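Local atomic coordinates of D-psicose 3-epimerase (Agrobacterium tumefaciens, PDB entry 2HK0), a protein that catalyses the metal-dependent interconversion of D-fructose and D-psicose by epimerisation at C3, within a TIM-barrel fold. Residues A[234-239]-A[281-286]; A[28-33]-A[294-299]; A[202-207]-A[243-248]. All blocks are in the same frame, centred on the assembly; numbering follows the deposited sequence.

Contact 1 of 3, residues A[234-239]-A[281-286]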
loop_
_atom_site.group_PDB
_atom_site.type_symbol
_atom_site.label_atom_id
_atom_site.label_comp_id
_atom_site.label_asym_id
_atom_site.label_seq_id
_atom_site.Cartn_x
_atom_site.Cartn_y
_atom_site.Cartn_z
ATOM N N ASN A 234 -4.888 -14.864 -0.819
ATOM C CA ASN A 234 -5.497 -16.113 -0.360
ATOM C C ASN A 234 -6.376 -16.734 -1.441
ATOM O O ASN A 234 -7.226 -17.588 -1.160
ATOM C CB ASN A 234 -6.282 -15.913 0.949
ATOM C CG ASN A 234 -7.315 -14.790 0.861
ATOM O OD1 ASN A 234 -7.687 -14.359 -0.234
ATOM N ND2 ASN A 234 -7.791 -14.319 2.026
ATOM N N ARG A 235 -6.174 -16.270 -2.677
ATOM C CA ARG A 235 -6.847 -16.818 -3.864
ATOM C C ARG A 235 -8.290 -16.450 -4.167
ATOM O O ARG A 235 -8.941 -17.143 -4.942
ATOM C CB ARG A 235 -6.729 -18.343 -3.872
ATOM C CG ARG A 235 -5.317 -18.834 -3.682
ATOM C CD ARG A 235 -4.666 -19.038 -5.020
ATOM N NE ARG A 235 -3.975 -20.300 -5.032
ATOM C CZ ARG A 235 -3.363 -20.817 -6.086
ATOM N NH1 ARG A 235 -3.354 -20.179 -7.245
ATOM N NH2 ARG A 235 -2.748 -21.979 -5.960
ATOM N N ARG A 236 -8.793 -15.389 -3.551
ATOM C CA ARG A 236 -10.139 -14.927 -3.865
ATOM C C ARG A 236 -10.020 -14.220 -5.220
ATOM O O ARG A 236 -8.909 -13.964 -5.696
ATOM C CB ARG A 236 -10.630 -13.936 -2.812
ATOM C CG ARG A 236 -10.978 -14.583 -1.461
ATOM C CD ARG A 236 -11.270 -13.488 -0.446
ATOM N NE ARG A 236 -10.029 -12.799 -0.145
ATOM C CZ ARG A 236 -9.945 -11.593 0.403
ATOM N NH1 ARG A 236 -11.051 -10.918 0.719
ATOM N NH2 ARG A 236 -8.745 -11.073 0.639
ATOM N N VAL A 237 -11.151 -13.906 -5.838
ATOM C CA VAL A 237 -11.128 -13.240 -7.124
ATOM C C VAL A 237 -10.528 -11.850 -6.982
ATOM O O VAL A 237 -10.633 -11.209 -5.937
ATOM C CB VAL A 237 -12.543 -13.115 -7.724
ATOM C CG1 VAL A 237 -13.206 -14.491 -7.803
ATOM C CG2 VAL A 237 -13.372 -12.171 -6.891
ATOM N N PRO A 238 -9.860 -11.378 -8.038
ATOM C CA PRO A 238 -9.236 -10.056 -8.033
ATOM C C PRO A 238 -10.222 -8.948 -7.657
ATOM O O PRO A 238 -11.349 -8.903 -8.155
ATOM C CB PRO A 238 -8.731 -9.918 -9.459
ATOM C CG PRO A 238 -8.366 -11.356 -9.818
ATOM C CD PRO A 238 -9.577 -12.101 -9.291
ATOM N N GLY A 239 -9.789 -8.061 -6.770
ATOM C CA GLY A 239 -10.641 -6.968 -6.344
ATOM C C GLY A 239 -11.219 -7.161 -4.948
ATOM O O GLY A 239 -11.697 -6.194 -4.335
ATOM N N ARG A 281 -10.522 -23.614 4.268
ATOM C CA ARG A 281 -11.705 -22.885 4.692
ATOM C C ARG A 281 -12.364 -22.259 3.477
ATOM O O ARG A 281 -11.696 -21.910 2.506
ATOM C CB ARG A 281 -11.337 -21.762 5.668
ATOM C CG ARG A 281 -10.514 -20.642 5.012
ATOM C CD ARG A 281 -9.946 -19.699 6.049
ATOM N NE ARG A 281 -9.340 -18.496 5.479
ATOM C CZ ARG A 281 -8.148 -18.460 4.893
ATOM N NH1 ARG A 281 -7.423 -19.563 4.791
ATOM N NH2 ARG A 281 -7.666 -17.311 4.432
ATOM N N ASP A 282 -13.678 -22.109 3.546
ATOM C CA ASP A 282 -14.431 -21.511 2.470
ATOM C C ASP A 282 -14.120 -20.020 2.384
ATOM O O ASP A 282 -14.096 -19.329 3.396
ATOM C CB ASP A 282 -15.925 -21.707 2.719
ATOM C CG ASP A 282 -16.770 -21.046 1.661
ATOM O OD1 ASP A 282 -16.529 -21.315 0.477
ATOM O OD2 ASP A 282 -17.670 -20.257 2.005
ATOM N N LEU A 283 -13.877 -19.529 1.176
ATOM C CA LEU A 283 -13.597 -18.116 0.983
ATOM C C LEU A 283 -14.577 -17.520 -0.020
ATOM O O LEU A 283 -14.347 -16.426 -0.545
ATOM C CB LEU A 283 -12.145 -17.904 0.506
ATOM C CG LEU A 283 -11.039 -18.040 1.561
ATOM C CD1 LEU A 283 -9.668 -17.947 0.900
ATOM C CD2 LEU A 283 -11.177 -16.946 2.602
ATOM N N SER A 284 -15.670 -18.240 -0.275
ATOM C CA SER A 284 -16.706 -17.786 -1.209
ATOM C C SER A 284 -17.833 -17.089 -0.457
ATOM O O SER A 284 -18.633 -16.369 -1.049
ATOM C CB SER A 284 -17.317 -18.968 -1.957
ATOM O OG SER A 284 -18.143 -19.731 -1.084
ATOM N N GLY A 285 -17.888 -17.322 0.854
ATOM C CA GLY A 285 -18.937 -16.741 1.668
ATOM C C GLY A 285 -20.204 -17.547 1.460
ATOM O O GLY A 285 -21.293 -16.985 1.400
ATOM N N GLY A 286 -20.046 -18.865 1.334
ATOM C CA GLY A 286 -21.173 -19.754 1.107
ATOM C C GLY A 286 -21.929 -19.459 -0.185
ATOM O O GLY A 286 -23.128 -19.728 -0.291
#
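L283 and N234 meet where two loops of the TIM barrel lie side by side, one following strand 225-230 and the other leading into the closing helix 289-307. The leucine directs its CD1 methyl at the backbone carbonyl of N234, with CD1 3.2 Å from O. The two side chains cross obliquely, with CD1 3.9 Å from the amide carbon CG. Leucine suits this place because, all methyl and methylene, it can lie against N234 and R236 without competing for polar groups bonded elsewhere, such as N234 O, which accepts from R174 of the second subunit. R236 crosses the leucine at about a right angle, and its CG lies 4.0 Å from L283 CB, so it is the aliphatic base of the arginine that packs here.

R281 also reaches N234. Its chain is extended from CG to NE and carries the guanidinium there, NH2 standing 3.8 Å from ND2 with the two planes 63° apart. CD1 of L283 lies over one face of this guanidinium, offset toward its rim. The charges are taken up across the subunit boundary: R281 pairs with E210 and R236 with D212 of the second subunit, while N234 ND2 donates to the carbonyl of that same E210.

D282 ties its own loop together, accepting from S284 OG on OD1 and from G286 N on OD2; G285 and G286 both have positive phi, a region glycine enters easily, having no CB. In the facing loop a bend at chi3 (-69°) turns R236 back toward N234, and NE donates in the carbonyl plane to a lone pair of N234 OD1 at 2.8 Å, nearly straight at 161°.

Contact 2 of 3, residues A[28-33]-A[294-299]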
loop_
_atom_site.group_PDB
_atom_site.type_symbol
_atom_site.label_atom_id
_atom_site.label_comp_id
_atom_site.label_asym_id
_atom_site.label_seq_id
_atom_site.Cartn_x
_atom_site.Cartn_y
_atom_site.Cartn_z
ATOM N N SER A 28 -11.957 -24.284 -13.433
ATOM C CA SER A 28 -12.008 -25.058 -12.182
ATOM C C SER A 28 -12.491 -24.247 -10.964
ATOM O O SER A 28 -12.718 -24.791 -9.874
ATOM C CB SER A 28 -10.645 -25.666 -11.870
ATOM O OG SER A 28 -10.383 -26.750 -12.738
ATOM N N TYR A 29 -12.613 -22.944 -11.152
ATOM C CA TYR A 29 -13.127 -22.048 -10.118
ATOM C C TYR A 29 -14.506 -22.561 -9.656
ATOM O O TYR A 29 -14.859 -22.474 -8.488
ATOM C CB TYR A 29 -13.291 -20.661 -10.737
ATOM C CG TYR A 29 -14.150 -19.673 -9.981
ATOM C CD1 TYR A 29 -13.743 -19.154 -8.752
ATOM C CD2 TYR A 29 -15.306 -19.160 -10.558
ATOM C CE1 TYR A 29 -14.458 -18.129 -8.127
ATOM C CE2 TYR A 29 -16.031 -18.149 -9.949
ATOM C CZ TYR A 29 -15.603 -17.628 -8.737
ATOM O OH TYR A 29 -16.309 -16.582 -8.162
ATOM N N TRP A 30 -15.271 -23.102 -10.596
ATOM C CA TRP A 30 -16.621 -23.608 -10.326
ATOM C C TRP A 30 -16.693 -25.093 -9.931
ATOM O O TRP A 30 -17.785 -25.606 -9.675
ATOM C CB TRP A 30 -17.506 -23.384 -11.563
ATOM C CG TRP A 30 -17.931 -21.948 -11.802
ATOM C CD1 TRP A 30 -18.938 -21.277 -11.168
ATOM C CD2 TRP A 30 -17.359 -21.019 -12.736
ATOM N NE1 TRP A 30 -19.030 -19.993 -11.643
ATOM C CE2 TRP A 30 -18.070 -19.807 -12.606
ATOM C CE3 TRP A 30 -16.309 -21.094 -13.666
ATOM C CZ2 TRP A 30 -17.765 -18.672 -13.372
ATOM C CZ3 TRP A 30 -16.006 -19.969 -14.426
ATOM C CH2 TRP A 30 -16.734 -18.773 -14.273
ATOM N N GLU A 31 -15.557 -25.782 -9.859
ATOM C CA GLU A 31 -15.586 -27.207 -9.521
ATOM C C GLU A 31 -14.837 -27.593 -8.251
ATOM O O GLU A 31 -14.180 -26.755 -7.624
ATOM C CB GLU A 31 -15.036 -28.024 -10.689
ATOM C CG GLU A 31 -15.843 -27.906 -11.974
ATOM C CD GLU A 31 -17.229 -28.541 -11.858
ATOM O OE1 GLU A 31 -17.373 -29.524 -11.101
ATOM O OE2 GLU A 31 -18.167 -28.064 -12.533
ATOM N N HIS A 32 -14.938 -28.875 -7.885
ATOM C CA HIS A 32 -14.274 -29.412 -6.697
ATOM C C HIS A 32 -13.322 -30.526 -7.093
ATOM O O HIS A 32 -12.493 -30.957 -6.302
ATOM C CB HIS A 32 -15.298 -29.990 -5.720
ATOM C CG HIS A 32 -16.340 -29.012 -5.289
ATOM N ND1 HIS A 32 -16.029 -27.817 -4.678
ATOM C CD2 HIS A 32 -17.690 -29.044 -5.392
ATOM C CE1 HIS A 32 -17.144 -27.153 -4.425
ATOM N NE2 HIS A 32 -18.166 -27.875 -4.849
ATOM N N GLU A 33 -13.464 -31.001 -8.325
ATOM C CA GLU A 33 -12.642 -32.082 -8.844
ATOM C C GLU A 33 -11.959 -31.648 -10.152
ATOM O O GLU A 33 -12.571 -30.959 -10.979
ATOM C CB GLU A 33 -13.538 -33.292 -9.114
ATOM C CG GLU A 33 -13.066 -34.589 -8.502
ATOM C CD GLU A 33 -13.037 -34.544 -6.992
ATOM O OE1 GLU A 33 -14.071 -34.207 -6.373
ATOM O OE2 GLU A 33 -11.976 -34.853 -6.424
ATOM N N GLU A 294 -21.390 -13.873 -10.155
ATOM C CA GLU A 294 -21.400 -12.444 -9.870
ATOM C C GLU A 294 -19.998 -11.974 -9.448
ATOM O O GLU A 294 -19.512 -10.950 -9.921
ATOM C CB GLU A 294 -22.429 -12.152 -8.773
ATOM C CG GLU A 294 -22.681 -10.683 -8.473
ATOM C CD GLU A 294 -23.488 -10.507 -7.187
ATOM O OE1 GLU A 294 -24.507 -11.227 -7.015
ATOM O OE2 GLU A 294 -23.103 -9.661 -6.347
ATOM N N ASP A 295 -19.356 -12.712 -8.548
ATOM C CA ASP A 295 -17.998 -12.352 -8.128
ATOM C C ASP A 295 -17.072 -12.383 -9.358
ATOM O O ASP A 295 -16.267 -11.480 -9.561
ATOM C CB ASP A 295 -17.469 -13.334 -7.078
ATOM C CG ASP A 295 -18.036 -13.081 -5.695
ATOM O OD1 ASP A 295 -18.543 -11.973 -5.441
ATOM O OD2 ASP A 295 -17.951 -13.986 -4.845
ATOM N N ALA A 296 -17.194 -13.427 -10.175
ATOM C CA ALA A 296 -16.367 -13.552 -11.379
ATOM C C ALA A 296 -16.606 -12.356 -12.303
ATOM O O ALA A 296 -15.668 -11.716 -12.781
ATOM C CB ALA A 296 -16.689 -14.858 -12.112
ATOM N N ARG A 297 -17.876 -12.051 -12.538
ATOM C CA ARG A 297 -18.249 -10.938 -13.403
ATOM C C ARG A 297 -17.729 -9.601 -12.852
ATOM O O ARG A 297 -17.244 -8.747 -13.616
ATOM C CB ARG A 297 -19.775 -10.903 -13.543
ATOM C CG ARG A 297 -20.306 -10.345 -14.839
ATOM C CD ARG A 297 -21.634 -11.050 -15.165
ATOM N NE ARG A 297 -22.406 -11.261 -13.947
ATOM C CZ ARG A 297 -23.351 -12.185 -13.784
ATOM N NH1 ARG A 297 -23.681 -13.011 -14.769
ATOM N NH2 ARG A 297 -23.942 -12.307 -12.602
ATOM N N ASN A 298 -17.808 -9.415 -11.535
ATOM C CA ASN A 298 -17.338 -8.155 -10.961
ATOM C C ASN A 298 -15.805 -8.086 -10.995
ATOM O O ASN A 298 -15.235 -7.016 -11.232
ATOM C CB ASN A 298 -17.863 -7.969 -9.516
ATOM C CG ASN A 298 -19.388 -7.781 -9.466
ATOM O OD1 ASN A 298 -19.986 -7.264 -10.412
ATOM N ND2 ASN A 298 -20.011 -8.193 -8.364
ATOM N N ALA A 299 -15.142 -9.221 -10.768
ATOM C CA ALA A 299 -13.681 -9.245 -10.792
ATOM C C ALA A 299 -13.191 -8.938 -12.206
ATOM O O ALA A 299 -12.158 -8.287 -12.374
ATOM C CB ALA A 299 -13.144 -10.599 -10.326
HETATM O O HOH W 1 -15.795 -15.852 -5.328
#
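Y29 reaches from a short 3-10 turn to helix 289-307, meeting A296 with its ring and D295 with its hydroxyl. Its CB points at the helix, and CG sits anti to the backbone N (chi1 164°), which carries the ring on toward the helix. On the way CD2 lies over the centre of the W30 ring, 3.4 Å above its plane, so the edge of the phenol is set over a broad flat neighbour. One atom further, CE2 touches A296 CB at 4.0 Å. The same methyl also meets W30 CZ2 at 4.2 Å, and alanine suits a position where two aromatic rings come close to the helix surface.

The turn follows the first strand of the TIM barrel, 22-26, while helix 289-307 is the last of the fold; the contact therefore joins the beginning and end of the barrel, and K44 adds a cation-pi contact to W30.

At the tip, OH passes beside the backbone, 3.6 Å from D295 CB, and is hydrogen-bonded to the carbonyl O of M292, three residues before D295 on the same helix. It also accepts from a water at 3.0 Å that lies in the plane of the ring. That water donates to D295 OD2 as well, at 2.9 Å, bridging two side chains that cross at about a right angle. The other carboxylate oxygen, OD1, forms salt bridges with K240 and K291.

Contact 3 of 3, residues A[202-207]-A[243-248]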
loop_
_atom_site.group_PDB
_atom_site.type_symbol
_atom_site.label_atom_id
_atom_site.label_comp_id
_atom_site.label_asym_id
_atom_site.label_seq_id
_atom_site.Cartn_x
_atom_site.Cartn_y
_atom_site.Cartn_z
ATOM N N LEU A 202 4.074 -15.233 -14.835
ATOM C CA LEU A 202 3.976 -14.798 -13.437
ATOM C C LEU A 202 2.547 -14.946 -12.911
ATOM O O LEU A 202 1.578 -14.890 -13.671
ATOM C CB LEU A 202 4.437 -13.338 -13.296
ATOM C CG LEU A 202 5.877 -13.073 -13.749
ATOM C CD1 LEU A 202 6.230 -11.585 -13.569
ATOM C CD2 LEU A 202 6.830 -13.966 -12.945
ATOM N N ASP A 203 2.428 -15.083 -11.596
ATOM C CA ASP A 203 1.135 -15.303 -10.949
ATOM C C ASP A 203 1.118 -14.474 -9.648
ATOM O O ASP A 203 1.993 -14.645 -8.797
ATOM C CB ASP A 203 1.036 -16.804 -10.675
ATOM C CG ASP A 203 -0.260 -17.213 -10.022
ATOM O OD1 ASP A 203 -0.780 -16.447 -9.182
ATOM O OD2 ASP A 203 -0.736 -18.327 -10.327
ATOM N N THR A 204 0.137 -13.580 -9.492
ATOM C CA THR A 204 0.101 -12.739 -8.305
ATOM C C THR A 204 0.136 -13.494 -6.991
ATOM O O THR A 204 0.738 -13.022 -6.037
ATOM C CB THR A 204 -1.095 -11.765 -8.304
ATOM O OG1 THR A 204 -2.326 -12.489 -8.437
ATOM C CG2 THR A 204 -0.943 -10.774 -9.445
ATOM N N PHE A 205 -0.480 -14.663 -6.939
ATOM C CA PHE A 205 -0.471 -15.461 -5.717
ATOM C C PHE A 205 0.963 -15.849 -5.318
ATOM O O PHE A 205 1.335 -15.787 -4.132
ATOM C CB PHE A 205 -1.322 -16.730 -5.903
ATOM C CG PHE A 205 -1.212 -17.727 -4.754
ATOM C CD1 PHE A 205 -1.750 -17.440 -3.499
ATOM C CD2 PHE A 205 -0.566 -18.947 -4.939
ATOM C CE1 PHE A 205 -1.644 -18.361 -2.436
ATOM C CE2 PHE A 205 -0.454 -19.881 -3.882
ATOM C CZ PHE A 205 -0.996 -19.579 -2.632
ATOM N N HIS A 206 1.765 -16.237 -6.307
ATOM C CA HIS A 206 3.131 -16.674 -6.052
ATOM C C HIS A 206 4.054 -15.484 -5.847
ATOM O O HIS A 206 4.949 -15.515 -4.998
ATOM C CB HIS A 206 3.618 -17.549 -7.214
ATOM C CG HIS A 206 2.782 -18.775 -7.429
ATOM N ND1 HIS A 206 2.667 -19.765 -6.481
ATOM C CD2 HIS A 206 2.008 -19.165 -8.472
ATOM C CE1 HIS A 206 1.857 -20.712 -6.926
ATOM N NE2 HIS A 206 1.444 -20.373 -8.132
HETATM N N MSE A 207 3.838 -14.438 -6.633
HETATM C CA MSE A 207 4.648 -13.232 -6.491
HETATM C C MSE A 207 4.474 -12.658 -5.074
HETATM O O MSE A 207 5.424 -12.145 -4.480
HETATM C CB MSE A 207 4.210 -12.167 -7.503
HETATM C CG MSE A 207 4.406 -12.510 -8.949
HETATM SE SE MSE A 207 3.744 -11.000 -10.029
HETATM C CE MSE A 207 2.027 -11.608 -10.416
HETATM N N MSE A 243 -4.180 -6.875 -2.829
HETATM C CA MSE A 243 -3.143 -6.945 -3.860
HETATM C C MSE A 243 -2.955 -5.505 -4.421
HETATM O O MSE A 243 -3.923 -4.751 -4.563
HETATM C CB MSE A 243 -3.631 -7.901 -4.948
HETATM C CG MSE A 243 -2.579 -8.521 -5.842
HETATM SE SE MSE A 243 -1.272 -9.599 -4.883
HETATM C CE MSE A 243 -2.230 -11.239 -4.528
ATOM N N PRO A 244 -1.714 -5.094 -4.726
ATOM C CA PRO A 244 -1.527 -3.731 -5.258
ATOM C C PRO A 244 -1.896 -3.665 -6.754
ATOM O O PRO A 244 -1.045 -3.456 -7.619
ATOM C CB PRO A 244 -0.042 -3.453 -5.028
ATOM C CG PRO A 244 0.478 -4.651 -4.248
ATOM C CD PRO A 244 -0.425 -5.783 -4.575
ATOM N N TRP A 245 -3.179 -3.824 -7.039
ATOM C CA TRP A 245 -3.663 -3.833 -8.407
ATOM C C TRP A 245 -3.232 -2.651 -9.267
ATOM O O TRP A 245 -2.871 -2.832 -10.424
ATOM C CB TRP A 245 -5.186 -3.991 -8.397
ATOM C CG TRP A 245 -5.604 -5.309 -7.784
ATOM C CD1 TRP A 245 -6.326 -5.493 -6.635
ATOM C CD2 TRP A 245 -5.269 -6.615 -8.260
ATOM N NE1 TRP A 245 -6.458 -6.844 -6.364
ATOM C CE2 TRP A 245 -5.815 -7.553 -7.343
ATOM C CE3 TRP A 245 -4.553 -7.092 -9.376
ATOM C CZ2 TRP A 245 -5.662 -8.942 -7.506
ATOM C CZ3 TRP A 245 -4.405 -8.458 -9.538
ATOM C CH2 TRP A 245 -4.958 -9.373 -8.603
ATOM N N HIS A 246 -3.247 -1.450 -8.702
ATOM C CA HIS A 246 -2.848 -0.274 -9.455
ATOM C C HIS A 246 -1.376 -0.359 -9.893
ATOM O O HIS A 246 -1.039 -0.062 -11.040
ATOM C CB HIS A 246 -3.106 0.984 -8.623
ATOM C CG HIS A 246 -2.724 2.256 -9.323
ATOM N ND1 HIS A 246 -1.569 2.944 -9.034
ATOM C CD2 HIS A 246 -3.336 2.950 -10.311
ATOM C CE1 HIS A 246 -1.484 4.009 -9.810
ATOM N NE2 HIS A 246 -2.543 4.036 -10.596
ATOM N N GLU A 247 -0.505 -0.767 -8.980
ATOM C CA GLU A 247 0.921 -0.920 -9.278
ATOM C C GLU A 247 1.118 -1.996 -10.368
ATOM O O GLU A 247 1.930 -1.839 -11.292
ATOM C CB GLU A 247 1.672 -1.347 -8.009
ATOM C CG GLU A 247 3.181 -1.506 -8.205
ATOM C CD GLU A 247 3.870 -2.104 -6.988
ATOM O OE1 GLU A 247 3.405 -1.841 -5.863
ATOM O OE2 GLU A 247 4.879 -2.824 -7.143
ATOM N N ILE A 248 0.364 -3.083 -10.247
ATOM C CA ILE A 248 0.434 -4.191 -11.199
ATOM C C ILE A 248 0.012 -3.664 -12.572
ATOM O O ILE A 248 0.681 -3.893 -13.573
ATOM C CB ILE A 248 -0.548 -5.335 -10.811
ATOM C CG1 ILE A 248 -0.208 -5.904 -9.424
ATOM C CG2 ILE A 248 -0.548 -6.424 -11.891
ATOM C CD1 ILE A 248 1.092 -6.562 -9.334
#
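T204 and M243 approach to 8.0 Å between their CA atoms, the threonine opening helix 204-210 straight after strand 198-203 and M243 lying just before helix 245-254. D203 caps the first helix, its OD1 accepting from F205 N at 2.9 Å, and P244 centres an inverse gamma turn in which W245 N reaches M243 O.

M243, a selenomethionine here, has a flexible unbranched chain that folds at chi2 (60°) and again at chi3 (77°). The bends bring its CE methyl against T204, 4.0 Å from CB and 3.8 Å from the backbone O, with SE alongside. Its own CB sits above the W245 ring, offset toward the rim. W245 comes to the threonine at about a right angle, presenting the six-membered part of the indole: CH2 is 4.1 Å from OG1 and CZ3 4.2 Å from CG2. Threonine suits the spot because OG1 can bond the carbonyl of G231 while CG2 lies against the indole. In the TIM barrel this packs the sixth strand-to-helix junction against the start of the helix that follows the seventh strand, and F214 and F228 border it.

W245 NE1 likewise finds its partner elsewhere, in E232 OE2. What remains between the segments is van der Waals contact of a methionine-type side chain (selenium here in place of sulfur), threonine and the indole's six-membered ring, so the fit probably depends on shape and burial more than on directional bonds.

How the contacts relate
Contact 1 stands between the other two. Its centre is about 9 Å from that of contact 2, and V237 CG1 of contact 1 lies 3.8 Å from Y29 OH of contact 2; the centre of contact 3 is about 16 Å away. Toward contact 3 the joints are P238 against W245 and a cation-pi pair, with R235 CZ 3.6 Å from F205 CD2. Contacts 2 and 3 do not touch; their nearest atoms are about 8 Å apart. All three involve loops or turns that follow barrel strands, the side on which TIM-barrel active sites lie. D203 of contact 3 gathers with E170 and E264, a cluster of acids consistent with a metal site. Contacts 1 and 3 also border the second subunit.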